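Local atomic coordinates of NOVW (Streptomyces niveus, PDB entry 2C0Z), a protein that catalyses 3-epimerisation of a dTDP-4-keto-6-deoxy sugar, acting together with NovU in the biosynthesis of the aminocoumarin antibiotic novobiocin. Residues D37-D42 with R50-A55. Numbering follows the deposited sequence.
Sequences DWYHVD and RPLRLA
Tyr-39 reaches across to the backbone of Leu-52, and its hydroxyl makes the polar link of this contact. The amide N of Leu-52 donates to Tyr-39 OH over 3.0 Å, moderately bent, with an N-H...O angle of 149°. Tyr-39 OH also gives its proton to a water at 2.6 Å, and that water donates onward to Leu-52 O over 2.7 Å. The hydroxyl thus accepts from the N-H and serves the C=O of one residue, holding the loop backbone directly at the Leu-52 N-H and, through the water, at its C=O. Because chi1 of Tyr-39 is 175°, CG lies opposite the backbone N, which carries the hydroxyl across to Leu-52 N. CB of Leu-52 approaches the far end of the ring obliquely, 3.8 Å from Tyr-39 CE1, while its branched end passes on into the interior. A second, purely apolar touch lies nearer the surface: Val-41 CG2 meets Pro-51 CB at 3.5 Å, with the proline CG slightly farther off. The methyl gets there because it, rather than CG1, stands trans to the valine N. The two segments bury 160 Å² between them, both sides summed; the contact combines one direct hydrogen bond, one water bridge and two small apolar touches. It joins the end of strand 33-40, which also carries the probable substrate ligand Asp-37, to the loop before strand 56-63, across the intervening helix 41-48. Phe-44 of that helix meets both Tyr-39 and Leu-52, Tyr-82 of strand 81-87 packs edge-to-face with the Tyr-39 ring, and strand 33-40 continues the cupin sheet antiparallel into the second subunit.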
loop_
_atom_site.group_PDB
_atom_site.type_symbol
_atom_site.label_atom_id
_atom_site.label_comp_id
_atom_site.label_asym_id
_atom_site.label_seq_id
_atom_site.Cartn_x
_atom_site.Cartn_y
_atom_site.Cartn_z
ATOM N N ASP A 37 2.173 -11.085 0.290
ATOM C CA ASP A 37 1.953 -10.436 1.591
ATOM C C ASP A 37 3.202 -9.589 1.816
ATOM O O ASP A 37 4.304 -10.139 1.940
ATOM C CB ASP A 37 1.858 -11.408 2.789
ATOM C CG ASP A 37 0.728 -12.422 2.689
ATOM O OD1 ASP A 37 -0.259 -12.191 1.990
ATOM O OD2 ASP A 37 0.760 -13.513 3.319
ATOM N N TRP A 38 3.060 -8.270 1.865
ATOM C CA TRP A 38 4.205 -7.396 2.121
ATOM C C TRP A 38 4.248 -6.749 3.513
ATOM O O TRP A 38 5.235 -6.092 3.841
ATOM C CB TRP A 38 4.391 -6.329 1.031
ATOM C CG TRP A 38 3.308 -5.340 0.831
ATOM C CD1 TRP A 38 2.094 -5.555 0.266
ATOM C CD2 TRP A 38 3.354 -3.955 1.146
ATOM N NE1 TRP A 38 1.387 -4.382 0.190
ATOM C CE2 TRP A 38 2.136 -3.381 0.738
ATOM C CE3 TRP A 38 4.313 -3.125 1.725
ATOM C CZ2 TRP A 38 1.849 -2.016 0.917
ATOM C CZ3 TRP A 38 4.019 -1.787 1.902
ATOM C CH2 TRP A 38 2.815 -1.241 1.485
ATOM N N TYR A 39 3.174 -6.927 4.297
ATOM C CA TYR A 39 3.167 -6.565 5.724
ATOM C C TYR A 39 2.295 -7.576 6.434
ATOM O O TYR A 39 1.213 -7.900 5.961
ATOM C CB TYR A 39 2.551 -5.164 5.965
ATOM C CG TYR A 39 2.433 -4.839 7.445
ATOM C CD1 TYR A 39 3.537 -4.380 8.163
ATOM C CD2 TYR A 39 1.255 -5.072 8.138
ATOM C CE1 TYR A 39 3.443 -4.129 9.544
ATOM C CE2 TYR A 39 1.165 -4.849 9.482
ATOM C CZ TYR A 39 2.273 -4.375 10.184
ATOM O OH TYR A 39 2.177 -4.139 11.551
ATOM N N HIS A 40 2.763 -8.084 7.557
ATOM C CA HIS A 40 1.974 -8.986 8.395
ATOM C C HIS A 40 2.207 -8.650 9.865
ATOM O O HIS A 40 3.340 -8.659 10.325
ATOM C CB HIS A 40 2.373 -10.436 8.142
ATOM C CG HIS A 40 1.488 -11.443 8.786
ATOM N ND1 HIS A 40 1.647 -11.855 10.098
ATOM C CD2 HIS A 40 0.442 -12.139 8.290
ATOM C CE1 HIS A 40 0.751 -12.795 10.361
ATOM N NE2 HIS A 40 -0.002 -12.977 9.292
ATOM N N VAL A 41 1.137 -8.290 10.559
ATOM C CA VAL A 41 1.281 -7.698 11.898
ATOM C C VAL A 41 1.996 -8.617 12.900
ATOM O O VAL A 41 2.780 -8.139 13.722
ATOM C CB VAL A 41 -0.074 -7.240 12.452
ATOM C CG1 VAL A 41 -1.016 -8.414 12.671
ATOM C CG2 VAL A 41 0.139 -6.395 13.744
ATOM N N ASP A 42 1.745 -9.919 12.836
ATOM C CA ASP A 42 2.360 -10.818 13.822
ATOM C C ASP A 42 3.858 -10.924 13.579
ATOM O O ASP A 42 4.672 -10.821 14.529
ATOM C CB ASP A 42 1.697 -12.185 13.822
ATOM C CG ASP A 42 0.220 -12.123 14.105
ATOM O OD1 ASP A 42 -0.219 -11.294 14.932
ATOM O OD2 ASP A 42 -0.559 -12.899 13.546
ATOM N N ARG A 50 6.375 -3.759 18.228
ATOM C CA ARG A 50 5.005 -3.254 18.311
ATOM C C ARG A 50 4.412 -3.341 16.891
ATOM O O ARG A 50 5.172 -3.272 15.938
ATOM C CB ARG A 50 4.993 -1.759 18.703
ATOM N N PRO A 51 3.100 -3.446 16.752
ATOM C CA PRO A 51 2.474 -3.337 15.412
ATOM C C PRO A 51 2.690 -1.949 14.813
ATOM O O PRO A 51 2.738 -0.922 15.540
ATOM C CB PRO A 51 0.992 -3.567 15.691
ATOM C CG PRO A 51 0.941 -4.219 17.028
ATOM C CD PRO A 51 2.086 -3.660 17.792
ATOM N N LEU A 52 2.836 -1.886 13.497
ATOM C CA LEU A 52 2.837 -0.619 12.808
ATOM C C LEU A 52 1.466 0.077 12.951
ATOM O O LEU A 52 0.422 -0.450 12.572
ATOM C CB LEU A 52 3.171 -0.836 11.335
ATOM C CG LEU A 52 3.273 0.428 10.466
ATOM C CD1 LEU A 52 4.439 1.296 10.887
ATOM C CD2 LEU A 52 3.380 0.070 8.981
ATOM N N ARG A 53 1.516 1.294 13.463
ATOM C CA ARG A 53 0.373 2.183 13.560
ATOM C C ARG A 53 0.151 2.806 12.192
ATOM O O ARG A 53 1.077 3.413 11.623
ATOM C CB ARG A 53 0.700 3.297 14.569
ATOM N N LEU A 54 -0.994 2.538 11.581
ATOM C CA LEU A 54 -1.277 3.116 10.282
ATOM C C LEU A 54 -1.975 4.460 10.445
ATOM O O LEU A 54 -3.168 4.507 10.753
ATOM C CB LEU A 54 -2.170 2.206 9.441
ATOM C CG LEU A 54 -2.547 2.748 8.056
ATOM C CD1 LEU A 54 -1.355 2.844 7.126
ATOM C CD2 LEU A 54 -3.683 1.881 7.489
ATOM N N ALA A 55 -1.242 5.527 10.222
ATOM C CA ALA A 55 -1.805 6.862 10.225
ATOM C C ALA A 55 -2.057 7.413 8.818
ATOM O O ALA A 55 -3.000 8.182 8.584
ATOM C CB ALA A 55 -0.871 7.774 10.999
HETATM O O HOH W 1 -0.116 -3.136 12.352
#